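Local coordinates for succinate-semialdehyde dehydrogenase (Synechococcus sp., PDB 4ITA), which probably oxidises succinic semialdehyde to succinate with NADP+ as cofactor, as a member of the aldehyde dehydrogenase family, at residues A266-I271 / Q359-A364; G333-L336 / F342-P345. All blocks are in the same frame, centred on the assembly; numbering follows the deposited sequence.

Interaction 1. Residues A266-I271 / Q359-A364; sequences AAKRFI and QEELFA. With NDP (NADPH dihydro-nicotinamide-adenine-dinucleotide phosphate), chain C; EDO (1,2-ethanediol), chain I; EDO (1,2-ethanediol), chain O.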
loop_
_atom_site.group_PDB
_atom_site.type_symbol
_atom_site.label_atom_id
_atom_site.label_comp_id
_atom_site.label_asym_id
_atom_site.label_seq_id
_atom_site.Cartn_x
_atom_site.Cartn_y
_atom_site.Cartn_z
ATOM N N ALA A 266 7.945 22.665 0.757
ATOM C CA ALA A 266 8.143 24.081 1.003
ATOM C C ALA A 266 7.240 24.505 2.157
ATOM O O ALA A 266 6.141 23.959 2.343
ATOM C CB ALA A 266 7.805 24.887 -0.230
ATOM N N ALA A 267 7.696 25.486 2.929
ATOM C CA ALA A 267 6.808 26.193 3.847
ATOM C C ALA A 267 5.888 27.067 2.995
ATOM O O ALA A 267 6.350 28.027 2.381
ATOM C CB ALA A 267 7.617 27.052 4.798
ATOM N N LYS A 268 4.603 26.735 2.939
ATOM C CA LYS A 268 3.680 27.462 2.067
ATOM C C LYS A 268 2.725 28.406 2.806
ATOM O O LYS A 268 2.360 29.459 2.282
ATOM C CB LYS A 268 2.915 26.495 1.150
ATOM C CG LYS A 268 3.833 25.611 0.306
ATOM C CD LYS A 268 3.173 25.134 -0.990
ATOM C CE LYS A 268 4.165 24.351 -1.867
ATOM N NZ LYS A 268 4.253 22.890 -1.529
ATOM N N ARG A 269 2.330 28.027 4.017
ATOM C CA ARG A 269 1.416 28.830 4.828
ATOM C C ARG A 269 2.066 29.128 6.170
ATOM O O ARG A 269 2.280 28.226 6.981
ATOM C CB ARG A 269 0.077 28.095 5.015
ATOM C CG ARG A 269 -0.706 27.899 3.699
ATOM C CD ARG A 269 -1.998 27.071 3.883
ATOM N NE ARG A 269 -1.654 25.810 4.518
ATOM C CZ ARG A 269 -2.170 25.339 5.648
ATOM N NH1 ARG A 269 -3.184 25.955 6.256
ATOM N NH2 ARG A 269 -1.683 24.211 6.149
ATOM N N PHE A 270 2.396 30.399 6.379
ATOM C CA PHE A 270 3.008 30.856 7.614
ATOM C C PHE A 270 1.910 31.246 8.580
ATOM O O PHE A 270 1.075 32.098 8.266
ATOM C CB PHE A 270 3.940 32.036 7.332
ATOM C CG PHE A 270 5.185 31.641 6.591
ATOM C CD1 PHE A 270 5.150 31.386 5.229
ATOM C CD2 PHE A 270 6.380 31.485 7.267
ATOM C CE1 PHE A 270 6.298 30.994 4.554
ATOM C CE2 PHE A 270 7.533 31.100 6.600
ATOM C CZ PHE A 270 7.487 30.851 5.238
ATOM N N ILE A 271 1.898 30.581 9.730
ATOM C CA ILE A 271 0.852 30.747 10.730
ATOM C C ILE A 271 1.492 31.332 11.979
ATOM O O ILE A 271 2.262 30.670 12.673
ATOM C CB ILE A 271 0.144 29.410 10.993
ATOM C CG1 ILE A 271 -0.551 28.945 9.703
ATOM C CG2 ILE A 271 -0.856 29.551 12.135
ATOM C CD1 ILE A 271 -1.050 27.511 9.731
ATOM N N GLN A 359 -6.894 26.655 -0.320
ATOM C CA GLN A 359 -6.958 25.204 -0.419
ATOM C C GLN A 359 -6.019 24.644 -1.487
ATOM O O GLN A 359 -6.027 23.444 -1.755
ATOM C CB GLN A 359 -8.397 24.771 -0.709
ATOM C CG GLN A 359 -9.386 25.148 0.391
ATOM C CD GLN A 359 -9.097 24.429 1.694
ATOM O OE1 GLN A 359 -9.263 23.215 1.790
ATOM N NE2 GLN A 359 -8.646 25.172 2.700
ATOM N N GLU A 360 -5.222 25.514 -2.100
ATOM C CA GLU A 360 -4.382 25.115 -3.229
ATOM C C GLU A 360 -2.907 25.110 -2.892
ATOM O O GLU A 360 -2.467 25.774 -1.946
ATOM C CB GLU A 360 -4.612 26.034 -4.430
ATOM C CG GLU A 360 -6.036 26.010 -4.946
ATOM C CD GLU A 360 -6.199 26.777 -6.238
ATOM O OE1 GLU A 360 -5.432 27.734 -6.473
ATOM O OE2 GLU A 360 -7.093 26.411 -7.029
ATOM N N GLU A 361 -2.142 24.357 -3.676
ATOM C CA GLU A 361 -0.694 24.357 -3.552
ATOM C C GLU A 361 -0.097 25.486 -4.372
ATOM O O GLU A 361 -0.402 25.629 -5.560
ATOM C CB GLU A 361 -0.101 23.024 -4.016
ATOM C CG GLU A 361 1.423 23.001 -3.933
ATOM C CD GLU A 361 2.030 21.648 -4.248
ATOM O OE1 GLU A 361 1.554 20.989 -5.195
ATOM O OE2 GLU A 361 2.996 21.254 -3.557
ATOM N N LEU A 362 0.743 26.291 -3.730
ATOM C CA LEU A 362 1.450 27.363 -4.419
ATOM C C LEU A 362 2.872 26.904 -4.716
ATOM O O LEU A 362 3.740 26.905 -3.842
ATOM C CB LEU A 362 1.433 28.648 -3.585
ATOM C CG LEU A 362 0.056 29.229 -3.254
ATOM C CD1 LEU A 362 0.211 30.592 -2.596
ATOM C CD2 LEU A 362 -0.835 29.310 -4.492
ATOM N N PHE A 363 3.089 26.496 -5.961
ATOM C CA PHE A 363 4.321 25.830 -6.367
ATOM C C PHE A 363 5.242 26.864 -7.002
ATOM O O PHE A 363 5.536 26.814 -8.191
ATOM C CB PHE A 363 3.985 24.700 -7.348
ATOM C CG PHE A 363 4.915 23.521 -7.269
ATOM C CD1 PHE A 363 5.089 22.834 -6.078
ATOM C CD2 PHE A 363 5.591 23.082 -8.394
ATOM C CE1 PHE A 363 5.937 21.740 -6.013
ATOM C CE2 PHE A 363 6.436 21.986 -8.338
ATOM C CZ PHE A 363 6.605 21.317 -7.149
ATOM N N ALA A 364 5.688 27.804 -6.176
ATOM C CA ALA A 364 6.379 29.014 -6.589
ATOM C C ALA A 364 6.716 29.730 -5.282
ATOM O O ALA A 364 6.177 29.371 -4.238
ATOM C CB ALA A 364 5.449 29.866 -7.450
HETATM P PA NDP C . 2.647 16.457 -12.704
HETATM O O1A NDP C . 1.765 15.558 -11.887
HETATM O O2A NDP C . 2.048 17.307 -13.790
HETATM O O5B NDP C . 3.787 15.562 -13.382
HETATM C C5B NDP C . 4.550 14.606 -12.637
HETATM C C4B NDP C . 4.827 13.362 -13.477
HETATM O O4B NDP C . 3.587 12.708 -13.757
HETATM C C3B NDP C . 5.434 13.671 -14.841
HETATM O O3B NDP C . 6.274 12.576 -15.229
HETATM C C2B NDP C . 4.218 13.716 -15.746
HETATM O O2B NDP C . 4.512 13.444 -17.110
HETATM C C1B NDP C . 3.432 12.571 -15.171
HETATM N N9A NDP C . 1.985 12.612 -15.426
HETATM C C8A NDP C . 1.167 13.683 -15.448
HETATM N N7A NDP C . -0.109 13.290 -15.679
HETATM C C5A NDP C . -0.107 11.952 -15.781
HETATM C C6A NDP C . -1.098 10.891 -16.020
HETATM N N6A NDP C . -2.397 11.209 -16.191
HETATM N N1A NDP C . -0.655 9.620 -16.055
HETATM C C2A NDP C . 0.633 9.294 -15.880
HETATM N N3A NDP C . 1.594 10.205 -15.665
HETATM C C4A NDP C . 1.275 11.514 -15.608
HETATM O O3 NDP C . 3.438 17.331 -11.584
HETATM P PN NDP C . 4.005 18.853 -11.549
HETATM O O1N NDP C . 3.035 19.825 -12.183
HETATM O O2N NDP C . 5.440 18.802 -11.995
HETATM O O5D NDP C . 3.989 19.134 -9.964
HETATM C C5D NDP C . 4.845 18.407 -9.093
HETATM C C4D NDP C . 4.045 17.870 -7.920
HETATM O O4D NDP C . 4.781 16.824 -7.270
HETATM C C3D NDP C . 3.777 18.915 -6.856
HETATM O O3D NDP C . 2.429 18.804 -6.384
HETATM C C2D NDP C . 4.802 18.545 -5.802
HETATM O O2D NDP C . 4.414 19.052 -4.524
HETATM C C1D NDP C . 4.766 17.031 -5.855
HETATM N N1N NDP C . 5.964 16.476 -5.211
HETATM C C2N NDP C . 5.854 15.470 -4.327
HETATM C C3N NDP C . 6.862 15.255 -3.389
HETATM C C7N NDP C . 6.790 14.123 -2.407
HETATM O O7N NDP C . 7.795 13.435 -2.238
HETATM N N7N NDP C . 5.660 13.893 -1.744
HETATM C C4N NDP C . 8.063 16.167 -3.317
HETATM C C5N NDP C . 8.248 16.837 -4.599
HETATM C C6N NDP C . 7.190 16.965 -5.494
HETATM P P2B NDP C . 4.623 14.620 -18.199
HETATM O O1X NDP C . 4.917 13.854 -19.456
HETATM O O2X NDP C . 3.281 15.312 -18.231
HETATM O O3X NDP C . 5.747 15.527 -17.799
HETATM C C1 EDO I . 0.423 25.567 -9.652
HETATM O O1 EDO I . 0.295 24.772 -8.457
HETATM C C2 EDO I . 1.426 26.694 -9.412
HETATM O O2 EDO I . 1.285 27.148 -8.066
HETATM C C1 EDO O . 2.179 21.511 -8.503
HETATM O O1 EDO O . 1.084 21.926 -7.671
HETATM C C2 EDO O . 2.078 22.111 -9.899
HETATM O O2 EDO O . 1.246 21.269 -10.708
#
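Lys268 reaches across from strand 267-273 and sets its ammonium against the carboxylate of Glu361, NZ to OE2 2.9 Å, in a salt bridge that uses the anti lone pair of OE2. The chain gets there by running nearly straight to CE and bending only at the last torsion (chi4 86°), which turns NZ aside to the carboxylate. On the way CD and CE lie along the backbone of Leu362, with CE 3.3 Å from its carbonyl O; that oxygen is hydrogen-bonded to Arg256. NZ is also bonded to the carbonyl oxygens of Ser263 and Gly233, so the buried charge has at least three partners.

Glu361 is stretched out, CG anti to the backbone N (chi1 179°), and its carboxylate grips the nicotinamide ribose of NADPH with both oxygens: OE1 takes the O3D hydroxyl at 2.6 Å and OE2 the O2D hydroxyl at 2.8 Å. The ammonium on OE2 probably favours the ionised carboxylate and fixes its rotation. Phe363 adds carbon contacts to the same sugar, CE1 standing 3.4 Å from C2D, while the side chain of Leu362 turns to helix 309-325.

A glutamate bridging both ribose hydroxyls, with a phenylalanine two residues on against the sugar, is the classical nicotinamide-ribose site of aldehyde dehydrogenases.

Interaction 2. Residues G333-L336 / F342-P345; sequences GRPL and FYPP
Pro344 and Tyr343 press against the Gly333-Pro335 backbone in the dense half of this contact. The Pro344 ring comes up to the carbonyl O of Arg334, its CD only 3.0 Å away; that oxygen is buried here and has no hydrogen-bond partner in the model. Leu336 slides CD2 past the same proline ring and lays CB against Phe342 CB at 4.0 Å. With CG anti to the backbone N (chi1 -161°), the ring of Tyr343 swings back alongside the other segment. Tyr343 OH rests 3.2 Å from Gly333 C, a packing contact and not a hydrogen bond; a water in the ring plane, at its edge, links OH to Gly333 O. Pro344 CD sits over one face of this ring, offset toward its rim, and Leu312, Ser316 and Val319 of helix 309-325 also touch it.

Both segments belong to the loop joining the antiparallel neighbours 328-331 and 346-349 at one end of the seven-stranded sheet. Their one direct hydrogen bond runs from Leu336 N to Phe342 O (3.1 Å, 164° at the hydrogen), the donor standing well above the carbonyl plane; a second water joins that oxygen to Leu336 O.

Toward solvent the fit is looser. The exposed Pro335 crosses the tyrosine ring obliquely, Pro335 CD 3.9 Å from Tyr343 CE1, and Arg334, also exposed, points its CB away from 342-345. Cutting Tyr343 back to an alanine is likely to open a gap between Pro335 and helix 309-325 and leave the water on Gly333 O without its hydroxyl partner.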
loop_
_atom_site.group_PDB
_atom_site.type_symbol
_atom_site.label_atom_id
_atom_site.label_comp_id
_atom_site.label_asym_id
_atom_site.label_seq_id
_atom_site.Cartn_x
_atom_site.Cartn_y
_atom_site.Cartn_z
ATOM N N GLY A 333 4.176 39.576 -6.520
ATOM C CA GLY A 333 2.807 39.426 -6.981
ATOM C C GLY A 333 2.536 39.592 -8.465
ATOM O O GLY A 333 1.380 39.612 -8.886
ATOM N N ARG A 334 3.589 39.704 -9.267
ATOM C CA ARG A 334 3.429 39.718 -10.720
ATOM C C ARG A 334 4.693 39.205 -11.385
ATOM O O ARG A 334 5.779 39.346 -10.829
ATOM C CB ARG A 334 3.047 41.117 -11.239
ATOM C CG ARG A 334 3.883 42.272 -10.716
ATOM C CD ARG A 334 3.244 43.607 -11.095
ATOM N NE ARG A 334 1.830 43.654 -10.723
ATOM C CZ ARG A 334 1.379 44.000 -9.518
ATOM N NH1 ARG A 334 2.230 44.336 -8.557
ATOM N NH2 ARG A 334 0.075 44.006 -9.274
ATOM N N PRO A 335 4.555 38.583 -12.567
ATOM C CA PRO A 335 5.736 38.049 -13.255
ATOM C C PRO A 335 6.733 39.153 -13.574
ATOM O O PRO A 335 6.325 40.302 -13.777
ATOM C CB PRO A 335 5.164 37.487 -14.562
ATOM C CG PRO A 335 3.725 37.284 -14.303
ATOM C CD PRO A 335 3.316 38.343 -13.327
ATOM N N LEU A 336 8.019 38.822 -13.616
ATOM C CA LEU A 336 9.035 39.818 -13.936
ATOM C C LEU A 336 9.049 40.098 -15.431
ATOM O O LEU A 336 8.775 39.213 -16.239
ATOM C CB LEU A 336 10.416 39.363 -13.468
ATOM C CG LEU A 336 10.526 39.147 -11.958
ATOM C CD1 LEU A 336 11.973 38.949 -11.552
ATOM C CD2 LEU A 336 9.919 40.316 -11.201
ATOM N N PHE A 342 10.307 33.930 -15.020
ATOM C CA PHE A 342 10.617 34.482 -13.708
ATOM C C PHE A 342 9.392 35.013 -12.975
ATOM O O PHE A 342 8.606 35.789 -13.527
ATOM C CB PHE A 342 11.680 35.580 -13.822
ATOM C CG PHE A 342 13.071 35.056 -14.057
ATOM C CD1 PHE A 342 13.571 34.909 -15.345
ATOM C CD2 PHE A 342 13.883 34.719 -12.986
ATOM C CE1 PHE A 342 14.853 34.428 -15.556
ATOM C CE2 PHE A 342 15.161 34.234 -13.188
ATOM C CZ PHE A 342 15.649 34.090 -14.478
ATOM N N TYR A 343 9.245 34.574 -11.729
ATOM C CA TYR A 343 8.237 35.089 -10.805
ATOM C C TYR A 343 8.939 35.413 -9.486
ATOM O O TYR A 343 9.712 34.601 -8.980
ATOM C CB TYR A 343 7.127 34.057 -10.586
ATOM C CG TYR A 343 5.859 34.665 -10.044
ATOM C CD1 TYR A 343 4.872 35.129 -10.902
ATOM C CD2 TYR A 343 5.653 34.799 -8.680
ATOM C CE1 TYR A 343 3.715 35.705 -10.422
ATOM C CE2 TYR A 343 4.495 35.379 -8.187
ATOM C CZ TYR A 343 3.532 35.826 -9.062
ATOM O OH TYR A 343 2.382 36.395 -8.566
ATOM N N PRO A 344 8.702 36.612 -8.932
ATOM C CA PRO A 344 9.468 37.060 -7.764
ATOM C C PRO A 344 8.944 36.491 -6.450
ATOM O O PRO A 344 7.769 36.124 -6.364
ATOM C CB PRO A 344 9.237 38.573 -7.780
ATOM C CG PRO A 344 7.855 38.703 -8.307
ATOM C CD PRO A 344 7.737 37.630 -9.370
ATOM N N PRO A 345 9.811 36.409 -5.432
ATOM C CA PRO A 345 9.341 36.123 -4.073
ATOM C C PRO A 345 8.165 37.025 -3.724
ATOM O O PRO A 345 8.219 38.236 -3.948
ATOM C CB PRO A 345 10.560 36.463 -3.216
ATOM C CG PRO A 345 11.724 36.143 -4.117
ATOM C CD PRO A 345 11.276 36.579 -5.488
HETATM O O HOH W 1 0.545 37.308 -10.404
HETATM O O HOH W 2 8.616 36.475 -16.312
#

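Interaction 2 is nested within the chain loop that interaction 1 closes: residues 333-345 fall between Ile271 and Gln359, and strand 346-349 leads on from the second contact toward the segment that carries Glu361. The two centres are 16 Å apart, and their nearest atoms, about 5 Å apart, do not touch. Helix 309-325 adjoins both, touching Leu362 and Ala364 in one and Tyr343 in the other. Their settings differ: 266-271/359-364 is buried, its centre about 15 Å from the centre of the chain, and holds the NADPH ribose, whereas 333-336/342-345, its centre about 23 Å from the chain centre, is partly exposed and contributes no cofactor contact.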